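Local coordinates for protein NEQ263 (Nanoarchaeum equitans Kin4-M, PDB 5BN3) that forms, together with its partner NeqA, the catalytic core of an unusual archaeal ATP synthase and, like its family, probably binds ATP, at residues V21-E26 against N55-T60; E25-I30 against A41-Y46; N59-A64 against R92-L97; E198-P203 against D233-I238. All coordinates share one frame; numbering follows the deposited sequence.

In the fold
Interactions 1 and 2 both lie in the N-terminal antiparallel sheet. Strand 20-23 pairs with 55-57 in interaction 1, and the chain between them contains the hairpin of strands 28-35 and 38-43, whose open end interaction 2 fastens. The two contacts share Glu-25 and Glu-26, and because 41-46 comes before 55-60 the shorter loop falls within the longer. Interaction 3 then starts where interaction 1 ends, on Asn-59 and Thr-60, and closes a second loop back to strand 91-93. Interaction 4 follows in series and joins two helices of the nucleotide-binding domain; no loops cross. Tyr-201 ties the regions together, touching Ile-30, Tyr-61 and Ile-94, while Leu-42 packs on Ile-238.

Interaction 1 of 4, residues V21-E26 against N55-T60; sequences VIDLEE and NRQGNT
Val-21 is held at both ends of its backbone by the opposite chain: its N donates to Asn-59 O (2.9 Å), and its O accepts from Gln-57 N (3.1 Å). These two bonds span Gly-58, where the chain begins to turn a corner and leave the sheet. The isopropyl group of Val-21 divides its two branches between the partners. With Val-21 CG1 anti to the backbone N (chi1 -178°), that methyl lies against Gln-57 CD at 3.8 Å, whereas Val-21 CG2 reaches the backbone beside the corner, 3.7 Å from Thr-60 C. Ile-22 follows as a non-hydrogen-bonded partner of Arg-56, its CG2 resting on the aliphatic Arg-56 CG (4.1 Å). The guanidinium itself turns elsewhere, to a salt bridge with Glu-20 and to the carbonyls of Glu-14 and Asn-15. This ladder belongs to the six-stranded antiparallel sheet of the N-terminal domain, in which 55-57 is an outermost strand within the chain. At Asp-23 the register becomes a hydrogen-bonded pair with Asn-55: Asp-23 N donates to Asn-55 O (2.7 Å), and Asn-55 N returns a bond to Asp-23 O (3.1 Å). On the same face of the sheet, Gln-57 NE2 reaches Asp-23 OD2 (3.0 Å). The amide meets that oxygen on its syn side, 25° out of the carboxylate plane, and the two flat groups are turned 29° apart.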
# COMPACT_ATOMS: atom_id res chain seq x y z
N VAL B 21 -3.03 -15.52 37.49
CA VAL B 21 -1.92 -14.82 38.11
C VAL B 21 -0.99 -15.82 38.79
O VAL B 21 -1.43 -16.64 39.59
CB VAL B 21 -2.40 -13.82 39.17
CG1 VAL B 21 -1.22 -13.07 39.76
CG2 VAL B 21 -3.39 -12.85 38.56
N ILE B 22 0.30 -15.75 38.46
CA ILE B 22 1.29 -16.63 39.08
C ILE B 22 2.37 -15.84 39.81
O ILE B 22 2.89 -14.85 39.28
CB ILE B 22 1.91 -17.62 38.06
CG1 ILE B 22 2.59 -16.87 36.92
CG2 ILE B 22 0.84 -18.55 37.51
CD1 ILE B 22 3.11 -17.78 35.82
N ASP B 23 2.70 -16.27 41.02
CA ASP B 23 3.74 -15.63 41.81
C ASP B 23 5.11 -16.24 41.52
O ASP B 23 5.27 -17.46 41.54
CB ASP B 23 3.44 -15.75 43.31
CG ASP B 23 2.50 -14.66 43.81
OD1 ASP B 23 2.97 -13.53 44.04
OD2 ASP B 23 1.30 -14.95 43.99
N LEU B 24 6.08 -15.38 41.24
CA LEU B 24 7.47 -15.79 41.18
C LEU B 24 8.15 -15.24 42.43
O LEU B 24 7.49 -14.64 43.28
CB LEU B 24 8.14 -15.26 39.91
CG LEU B 24 7.52 -15.79 38.62
CD1 LEU B 24 8.15 -15.13 37.41
CD2 LEU B 24 7.69 -17.29 38.54
N GLU B 25 9.45 -15.45 42.55
CA GLU B 25 10.20 -14.94 43.69
C GLU B 25 10.00 -13.45 43.91
O GLU B 25 9.39 -13.02 44.89
CB GLU B 25 11.69 -15.24 43.54
CG GLU B 25 12.12 -16.60 44.06
CD GLU B 25 13.61 -16.66 44.34
OE1 GLU B 25 13.99 -16.64 45.53
OE2 GLU B 25 14.39 -16.73 43.37
N GLU B 26 10.50 -12.65 42.97
CA GLU B 26 10.48 -11.20 43.12
C GLU B 26 9.39 -10.51 42.31
O GLU B 26 9.30 -9.28 42.31
CB GLU B 26 11.85 -10.62 42.77
N ASN B 55 4.31 -20.30 42.15
CA ASN B 55 3.12 -20.37 42.99
C ASN B 55 1.91 -19.83 42.25
O ASN B 55 1.88 -18.65 41.87
CB ASN B 55 3.34 -19.62 44.30
CG ASN B 55 2.14 -19.73 45.23
OD1 ASN B 55 1.48 -18.73 45.53
ND2 ASN B 55 1.85 -20.94 45.70
N ARG B 56 0.91 -20.68 42.04
CA ARG B 56 -0.30 -20.29 41.31
C ARG B 56 -1.37 -19.78 42.27
O ARG B 56 -1.74 -20.47 43.23
CB ARG B 56 -0.83 -21.47 40.49
CG ARG B 56 0.19 -22.08 39.54
CD ARG B 56 -0.33 -23.35 38.88
NE ARG B 56 -1.44 -23.10 37.97
CZ ARG B 56 -2.03 -24.03 37.21
NH1 ARG B 56 -1.60 -25.28 37.26
NH2 ARG B 56 -3.04 -23.70 36.42
N GLN B 57 -1.87 -18.58 42.01
CA GLN B 57 -2.92 -17.98 42.84
C GLN B 57 -4.26 -18.66 42.62
O GLN B 57 -5.14 -18.63 43.49
CB GLN B 57 -3.03 -16.48 42.58
CG GLN B 57 -1.85 -15.66 43.09
CD GLN B 57 -2.19 -14.19 43.23
OE1 GLN B 57 -3.31 -13.77 42.96
NE2 GLN B 57 -1.21 -13.40 43.68
N GLY B 58 -4.44 -19.25 41.44
CA GLY B 58 -5.66 -19.95 41.12
C GLY B 58 -6.79 -19.02 40.71
O GLY B 58 -7.95 -19.41 40.68
N ASN B 59 -6.43 -17.78 40.39
CA ASN B 59 -7.42 -16.79 39.95
C ASN B 59 -6.83 -15.77 38.98
O ASN B 59 -5.61 -15.60 38.91
CB ASN B 59 -8.04 -16.07 41.15
CG ASN B 59 -6.99 -15.43 42.06
OD1 ASN B 59 -6.51 -16.06 43.01
ND2 ASN B 59 -6.64 -14.18 41.77
N THR B 60 -7.70 -15.11 38.22
CA THR B 60 -7.28 -14.01 37.35
C THR B 60 -7.05 -12.77 38.21
O THR B 60 -7.41 -12.76 39.39
CB THR B 60 -8.32 -13.71 36.25
OG1 THR B 60 -9.52 -13.19 36.83
CG2 THR B 60 -8.63 -14.97 35.46

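Interaction 2 of 4, residues E25-I30 against A41-Y46; sequences EETKAI and ALLFDY
Lys-28 O is approached by several groups of strand 38-43 and the turn after it. Phe-44 N donates to this oxygen at 2.9 Å, tilted 30° from the carbonyl plane; Leu-43 CA adds a CA-H...O contact at 3.6 Å, and Phe-44 CD1 lies 3.2 Å from the same Lys-28 O. The Phe-44 ring folds back over the opposite strand, with CG anti to the carbonyl carbon (chi1 -85°). Lys-28 CB sits over the middle of one face of the Phe-44 ring, 3.6 Å from the centroid and only 6° off the normal, a CH-pi contact made by the aliphatic root of a charged side chain. Ile-30 meets another part of the ring, its CD1 at the edge in the ring plane, 3.6 Å from Phe-44 CE1. Farther along, Ile-30 and Leu-42 form a hydrogen-bonded antiparallel pair, with Ile-30 N to Leu-42 O at 3.0 Å and Leu-42 N to Ile-30 O at 2.9 Å. Ala-29 and Leu-43, the non-hydrogen-bonded pair, lie between the Phe-44 N to Lys-28 O bond and this pair, and Ala-29 CB touches Ala-41 CB (3.8 Å). The whole is the open end of a beta hairpin in the N-terminal sheet. Strand 20-23 continues that sheet beside 28-35 and strand 8-12 beside 38-43, while Phe-77 stacks on Phe-44 and helix 196-215 packs Ile-197 and Tyr-201 against Ile-30.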
# COMPACT_ATOMS: atom_id res chain seq x y z
N GLU B 25 9.45 -15.45 42.55
CA GLU B 25 10.20 -14.94 43.69
C GLU B 25 10.00 -13.45 43.91
O GLU B 25 9.39 -13.02 44.89
CB GLU B 25 11.69 -15.24 43.54
CG GLU B 25 12.12 -16.60 44.06
CD GLU B 25 13.61 -16.66 44.34
OE1 GLU B 25 13.99 -16.64 45.53
OE2 GLU B 25 14.39 -16.73 43.37
N GLU B 26 10.50 -12.65 42.97
CA GLU B 26 10.48 -11.20 43.12
C GLU B 26 9.39 -10.51 42.31
O GLU B 26 9.30 -9.28 42.31
CB GLU B 26 11.85 -10.62 42.77
N THR B 27 8.55 -11.28 41.62
CA THR B 27 7.52 -10.67 40.77
C THR B 27 6.34 -11.59 40.44
O THR B 27 6.33 -12.76 40.82
CB THR B 27 8.12 -10.15 39.45
OG1 THR B 27 7.22 -9.21 38.85
CG2 THR B 27 8.38 -11.29 38.48
N LYS B 28 5.36 -11.05 39.73
CA LYS B 28 4.20 -11.82 39.29
C LYS B 28 4.13 -11.91 37.76
O LYS B 28 4.86 -11.21 37.06
CB LYS B 28 2.91 -11.19 39.82
CG LYS B 28 2.80 -11.15 41.33
CD LYS B 28 1.53 -10.44 41.76
CE LYS B 28 1.50 -10.23 43.27
NZ LYS B 28 0.34 -9.38 43.69
N ALA B 29 3.24 -12.76 37.27
CA ALA B 29 3.01 -12.89 35.83
C ALA B 29 1.56 -13.23 35.54
O ALA B 29 0.85 -13.74 36.40
CB ALA B 29 3.93 -13.94 35.24
N ILE B 30 1.13 -12.93 34.32
CA ILE B 30 -0.22 -13.28 33.87
C ILE B 30 -0.12 -14.30 32.75
O ILE B 30 0.58 -14.06 31.76
CB ILE B 30 -0.98 -12.05 33.34
CG1 ILE B 30 -1.07 -10.95 34.41
CG2 ILE B 30 -2.37 -12.44 32.85
CD1 ILE B 30 -1.85 -11.36 35.64
N ALA B 41 3.48 -16.64 29.79
CA ALA B 41 3.13 -15.63 30.78
C ALA B 41 3.87 -14.32 30.58
O ALA B 41 5.00 -14.30 30.08
CB ALA B 41 3.36 -16.17 32.19
N LEU B 42 3.24 -13.22 30.99
CA LEU B 42 3.84 -11.90 30.90
C LEU B 42 4.22 -11.38 32.28
O LEU B 42 3.36 -11.25 33.15
CB LEU B 42 2.89 -10.91 30.23
CG LEU B 42 2.75 -11.00 28.71
CD1 LEU B 42 1.86 -9.91 28.18
CD2 LEU B 42 4.12 -10.91 28.08
N LEU B 43 5.50 -11.07 32.45
CA LEU B 43 6.00 -10.56 33.72
C LEU B 43 5.44 -9.17 34.03
O LEU B 43 5.25 -8.35 33.13
CB LEU B 43 7.53 -10.52 33.70
CG LEU B 43 8.21 -11.88 33.49
CD1 LEU B 43 9.70 -11.71 33.23
CD2 LEU B 43 7.98 -12.76 34.70
N PHE B 44 5.17 -8.92 35.31
CA PHE B 44 4.71 -7.61 35.76
C PHE B 44 5.81 -6.57 35.57
O PHE B 44 5.53 -5.43 35.21
CB PHE B 44 4.31 -7.67 37.24
CG PHE B 44 2.90 -8.14 37.47
CD1 PHE B 44 2.36 -9.17 36.72
CD2 PHE B 44 2.12 -7.55 38.46
CE1 PHE B 44 1.06 -9.60 36.94
CE2 PHE B 44 0.82 -7.98 38.69
CZ PHE B 44 0.30 -9.01 37.93
N ASP B 45 7.05 -6.97 35.82
CA ASP B 45 8.18 -6.06 35.71
C ASP B 45 9.49 -6.78 35.42
O ASP B 45 9.50 -7.99 35.17
CB ASP B 45 8.32 -5.23 36.99
CG ASP B 45 8.18 -6.06 38.25
OD1 ASP B 45 8.41 -7.29 38.18
OD2 ASP B 45 7.85 -5.49 39.31
N TYR B 46 10.59 -6.03 35.44
CA TYR B 46 11.92 -6.56 35.17
C TYR B 46 12.23 -7.75 36.07
O TYR B 46 12.15 -7.65 37.29
CB TYR B 46 12.98 -5.48 35.34
CG TYR B 46 14.37 -5.91 34.95
CD1 TYR B 46 14.74 -6.01 33.62
CD2 TYR B 46 15.32 -6.22 35.92
CE1 TYR B 46 16.01 -6.40 33.25
CE2 TYR B 46 16.60 -6.61 35.56
CZ TYR B 46 16.94 -6.70 34.23
OH TYR B 46 18.21 -7.10 33.87

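Interaction 3 of 4, residues N59-A64 against R92-L97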
# COMPACT_ATOMS: atom_id res chain seq x y z
N ASN B 59 -6.43 -17.78 40.39
CA ASN B 59 -7.42 -16.79 39.95
C ASN B 59 -6.83 -15.77 38.98
O ASN B 59 -5.61 -15.60 38.91
CB ASN B 59 -8.04 -16.07 41.15
CG ASN B 59 -6.99 -15.43 42.06
OD1 ASN B 59 -6.51 -16.06 43.01
ND2 ASN B 59 -6.64 -14.18 41.77
N THR B 60 -7.70 -15.11 38.22
CA THR B 60 -7.28 -14.01 37.35
C THR B 60 -7.05 -12.77 38.21
O THR B 60 -7.41 -12.76 39.39
CB THR B 60 -8.32 -13.71 36.25
OG1 THR B 60 -9.52 -13.19 36.83
CG2 THR B 60 -8.63 -14.97 35.46
N TYR B 61 -6.46 -11.73 37.63
CA TYR B 61 -6.07 -10.56 38.42
C TYR B 61 -7.25 -9.74 38.95
O TYR B 61 -8.15 -9.37 38.20
CB TYR B 61 -5.10 -9.66 37.65
CG TYR B 61 -4.46 -8.60 38.51
CD1 TYR B 61 -3.45 -8.92 39.41
CD2 TYR B 61 -4.87 -7.27 38.44
CE1 TYR B 61 -2.86 -7.95 40.21
CE2 TYR B 61 -4.29 -6.30 39.24
CZ TYR B 61 -3.29 -6.65 40.12
OH TYR B 61 -2.71 -5.69 40.91
N LYS B 62 -7.22 -9.47 40.25
CA LYS B 62 -8.27 -8.72 40.90
C LYS B 62 -7.69 -7.61 41.77
O LYS B 62 -6.53 -7.68 42.18
CB LYS B 62 -9.14 -9.65 41.75
CG LYS B 62 -9.82 -10.77 40.97
CD LYS B 62 -10.65 -11.66 41.90
CE LYS B 62 -11.33 -12.77 41.12
NZ LYS B 62 -12.14 -13.66 42.01
N ILE B 63 -8.49 -6.59 42.04
CA ILE B 63 -8.09 -5.53 42.97
C ILE B 63 -9.13 -5.36 44.07
O ILE B 63 -10.32 -5.60 43.86
CB ILE B 63 -7.87 -4.18 42.25
CG1 ILE B 63 -9.13 -3.74 41.52
CG2 ILE B 63 -6.69 -4.27 41.29
CD1 ILE B 63 -9.14 -2.27 41.13
N ALA B 64 -8.67 -4.94 45.24
CA ALA B 64 -9.58 -4.59 46.33
C ALA B 64 -10.20 -3.24 46.00
O ALA B 64 -9.48 -2.27 45.75
CB ALA B 64 -8.83 -4.52 47.64
N ARG B 92 -12.28 -7.64 42.98
CA ARG B 92 -13.07 -7.62 41.75
C ARG B 92 -12.22 -7.92 40.53
O ARG B 92 -11.09 -7.43 40.41
CB ARG B 92 -13.73 -6.25 41.57
CG ARG B 92 -14.63 -5.83 42.71
CD ARG B 92 -15.86 -6.73 42.80
NE ARG B 92 -16.71 -6.35 43.92
CZ ARG B 92 -17.60 -5.36 43.89
NH1 ARG B 92 -17.74 -4.63 42.79
NH2 ARG B 92 -18.33 -5.09 44.96
N ASP B 93 -12.76 -8.73 39.62
CA ASP B 93 -12.17 -8.93 38.30
C ASP B 93 -12.02 -7.56 37.64
O ASP B 93 -12.99 -6.80 37.54
CB ASP B 93 -13.08 -9.83 37.46
CG ASP B 93 -12.45 -10.26 36.14
OD1 ASP B 93 -11.61 -9.52 35.59
OD2 ASP B 93 -12.81 -11.35 35.65
N ILE B 94 -10.81 -7.24 37.20
CA ILE B 94 -10.52 -5.93 36.61
C ILE B 94 -11.12 -5.76 35.22
O ILE B 94 -11.24 -4.65 34.71
CB ILE B 94 -9.01 -5.63 36.55
CG1 ILE B 94 -8.28 -6.66 35.70
CG2 ILE B 94 -8.42 -5.55 37.96
CD1 ILE B 94 -6.90 -6.21 35.26
N ASN B 95 -11.48 -6.88 34.59
CA ASN B 95 -12.17 -6.83 33.30
C ASN B 95 -13.62 -6.40 33.48
O ASN B 95 -14.20 -5.76 32.60
CB ASN B 95 -12.09 -8.18 32.59
CG ASN B 95 -10.71 -8.48 32.04
OD1 ASN B 95 -10.00 -7.57 31.59
ND2 ASN B 95 -10.32 -9.74 32.07
N GLY B 96 -14.20 -6.76 34.62
CA GLY B 96 -15.58 -6.41 34.91
C GLY B 96 -16.57 -7.14 34.02
O GLY B 96 -16.25 -8.17 33.43
N LEU B 97 -17.78 -6.59 33.92
CA LEU B 97 -18.83 -7.19 33.11
C LEU B 97 -19.48 -6.14 32.22
O LEU B 97 -19.43 -4.94 32.52
CB LEU B 97 -19.89 -7.83 34.01
CG LEU B 97 -19.44 -8.93 34.98
CD1 LEU B 97 -20.50 -9.18 36.05
CD2 LEU B 97 -19.17 -10.21 34.22
O HOH W 1 -9.41 -10.59 36.05
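Ile-94 and Arg-92 bury more surface here than any other residue, on a two-stranded antiparallel ribbon made by 62-64 and 91-93. Arg-92 forms the hydrogen-bonded pair with Ile-63: Arg-92 N donates to Ile-63 O (3.0 Å), and Ile-63 N returns a longer bond to Arg-92 O (3.2 Å). Its guanidinium points to other partners, Glu-216 and Asp-90, both through salt bridges. Ile-94 comes just past the strand end and carries the apolar side of the contact. Its CG1 occupies the crowded position between the backbone N and the carbonyl carbon (chi1 61°). Ile-94 CD1 lies at the edge of the Tyr-61 ring, near its plane and 3.9 Å from Tyr-61 CD2. Ile-94 and Ile-63 cross at about a right angle, CG2 to CG2 at 4.0 Å. Tyr-201, Val-205 and Thr-208 of helix 196-215 pack on Ile-94 as well. Between Arg-92 and Ile-94, Asp-93 begins an Asx turn, its OD1 accepting from Asn-95 N (2.8 Å), and its side chain comes about 4 Å from a bound magnesium ion. A water donates to Tyr-61 O (2.8 Å), hydrogen-bonds Thr-60 OG1 (2.7 Å) and gives a weak bond to Asp-93 OD1.

Interaction 4 of 4, residues E198-P203 against D233-I238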
# COMPACT_ATOMS: atom_id res chain seq x y z
N GLU B 198 1.19 -4.20 32.22
CA GLU B 198 0.84 -3.11 33.13
C GLU B 198 0.09 -2.00 32.39
O GLU B 198 -0.82 -1.38 32.93
CB GLU B 198 2.08 -2.53 33.82
CG GLU B 198 1.73 -1.41 34.80
CD GLU B 198 2.93 -0.84 35.53
OE1 GLU B 198 4.03 -1.42 35.46
OE2 GLU B 198 2.76 0.20 36.20
N LYS B 199 0.49 -1.77 31.14
CA LYS B 199 -0.13 -0.73 30.33
C LYS B 199 -1.60 -1.03 30.03
O LYS B 199 -2.45 -0.15 30.14
CB LYS B 199 0.65 -0.52 29.03
CG LYS B 199 2.00 0.17 29.20
CD LYS B 199 2.56 0.64 27.86
CE LYS B 199 3.92 1.29 28.01
NZ LYS B 199 5.03 0.30 28.13
N ILE B 200 -1.90 -2.27 29.66
CA ILE B 200 -3.29 -2.61 29.31
C ILE B 200 -4.17 -2.81 30.53
O ILE B 200 -5.40 -2.76 30.43
CB ILE B 200 -3.39 -3.83 28.36
CG1 ILE B 200 -2.94 -5.11 29.06
CG2 ILE B 200 -2.60 -3.59 27.08
CD1 ILE B 200 -3.54 -6.37 28.45
N TYR B 201 -3.56 -3.04 31.69
CA TYR B 201 -4.30 -3.16 32.94
C TYR B 201 -4.64 -1.79 33.54
O TYR B 201 -5.59 -1.67 34.32
CB TYR B 201 -3.54 -4.00 33.96
CG TYR B 201 -3.73 -5.50 33.80
CD1 TYR B 201 -4.36 -6.02 32.68
CD2 TYR B 201 -3.31 -6.38 34.78
CE1 TYR B 201 -4.54 -7.38 32.53
CE2 TYR B 201 -3.49 -7.74 34.64
CZ TYR B 201 -4.11 -8.23 33.52
OH TYR B 201 -4.30 -9.59 33.37
N THR B 202 -3.87 -0.77 33.16
CA THR B 202 -4.08 0.58 33.69
C THR B 202 -5.52 1.10 33.54
O THR B 202 -6.13 1.50 34.53
CB THR B 202 -3.07 1.60 33.10
OG1 THR B 202 -1.74 1.16 33.37
CG2 THR B 202 -3.29 2.98 33.69
N PRO B 203 -6.08 1.07 32.31
CA PRO B 203 -7.45 1.57 32.22
C PRO B 203 -8.45 0.62 32.87
O PRO B 203 -9.52 1.06 33.26
CB PRO B 203 -7.70 1.65 30.71
CG PRO B 203 -6.80 0.61 30.14
CD PRO B 203 -5.56 0.66 30.99
N ASP B 233 -0.70 0.14 21.30
CA ASP B 233 0.66 -0.33 21.07
C ASP B 233 1.01 -1.48 22.00
O ASP B 233 1.63 -2.47 21.60
CB ASP B 233 1.66 0.82 21.25
CG ASP B 233 3.09 0.40 21.00
OD1 ASP B 233 3.72 -0.17 21.92
OD2 ASP B 233 3.60 0.64 19.88
N ALA B 234 0.61 -1.36 23.26
CA ALA B 234 0.84 -2.40 24.25
C ALA B 234 0.04 -3.66 23.91
O ALA B 234 0.54 -4.78 24.06
CB ALA B 234 0.49 -1.90 25.63
N LEU B 235 -1.19 -3.48 23.45
CA LEU B 235 -2.04 -4.60 23.06
C LEU B 235 -1.43 -5.35 21.88
O LEU B 235 -1.48 -6.58 21.82
CB LEU B 235 -3.45 -4.12 22.70
CG LEU B 235 -4.52 -5.21 22.67
CD1 LEU B 235 -4.81 -5.70 24.07
CD2 LEU B 235 -5.80 -4.72 21.99
N ARG B 236 -0.84 -4.61 20.95
CA ARG B 236 -0.18 -5.20 19.79
C ARG B 236 1.07 -5.96 20.21
O ARG B 236 1.39 -7.01 19.64
CB ARG B 236 0.18 -4.11 18.78
CG ARG B 236 0.98 -4.61 17.58
CD ARG B 236 1.17 -3.51 16.55
NE ARG B 236 1.90 -2.36 17.10
CZ ARG B 236 2.10 -1.22 16.45
NH1 ARG B 236 1.63 -1.07 15.22
NH2 ARG B 236 2.77 -0.24 17.03
N GLU B 237 1.76 -5.44 21.21
CA GLU B 237 2.96 -6.08 21.72
C GLU B 237 2.63 -7.46 22.28
O GLU B 237 3.31 -8.44 21.99
CB GLU B 237 3.61 -5.20 22.78
CG GLU B 237 4.94 -5.73 23.28
CD GLU B 237 5.68 -4.75 24.15
OE1 GLU B 237 5.23 -3.58 24.27
OE2 GLU B 237 6.72 -5.14 24.71
N ILE B 238 1.56 -7.52 23.06
CA ILE B 238 1.08 -8.78 23.63
C ILE B 238 0.54 -9.71 22.56
O ILE B 238 0.83 -10.91 22.56
CB ILE B 238 -0.02 -8.51 24.68
CG1 ILE B 238 0.54 -7.64 25.81
CG2 ILE B 238 -0.57 -9.82 25.24
CD1 ILE B 238 -0.47 -7.26 26.86
O HOH W 2 5.01 -1.82 26.51
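Ile-200 and Ala-234 lie at the heart of a compact apolar contact between two helices whose segment axes approach to 9.1 Å and cross at -131°. The small Ala-234 CB is met by two neighbours on the other helix, Lys-199 CB at 3.7 Å and Ile-200 CG2 at 3.8 Å. Ile-200 spreads its two branches over different partners. Chi1 of 67° sets Ile-200 CG1 between the backbone N and the carbonyl carbon; beyond it, Ile-200 CD1 meets Ile-238 CD1 tip to tip at 3.6 Å. Ile-200 CG2, on the other branch, also lies 4.3 Å from Leu-235 CD1. No direct hydrogen bond joins the segments. The polar flank is looser: Lys-199 NZ and Glu-237 OE1 remain 5.5 Å apart, bridged by a water that accepts from Lys-199 NZ (2.7 Å) and donates to Glu-237 OE1 (2.9 Å). Both ends have further partners. Lys-199 NZ also bonds to Ser-194 O and Ala-192 O, and Glu-237 OE2 forms a salt bridge with Arg-351 of the neighbouring V-type ATP synthase alpha chain. Helices packed on the largely parallel central sheet are characteristic of the P-loop NTPase fold: helix 196-215 leads from strand 185-190 to strand 220-226 in a beta-alpha-beta crossover, and helix 228-241 follows directly.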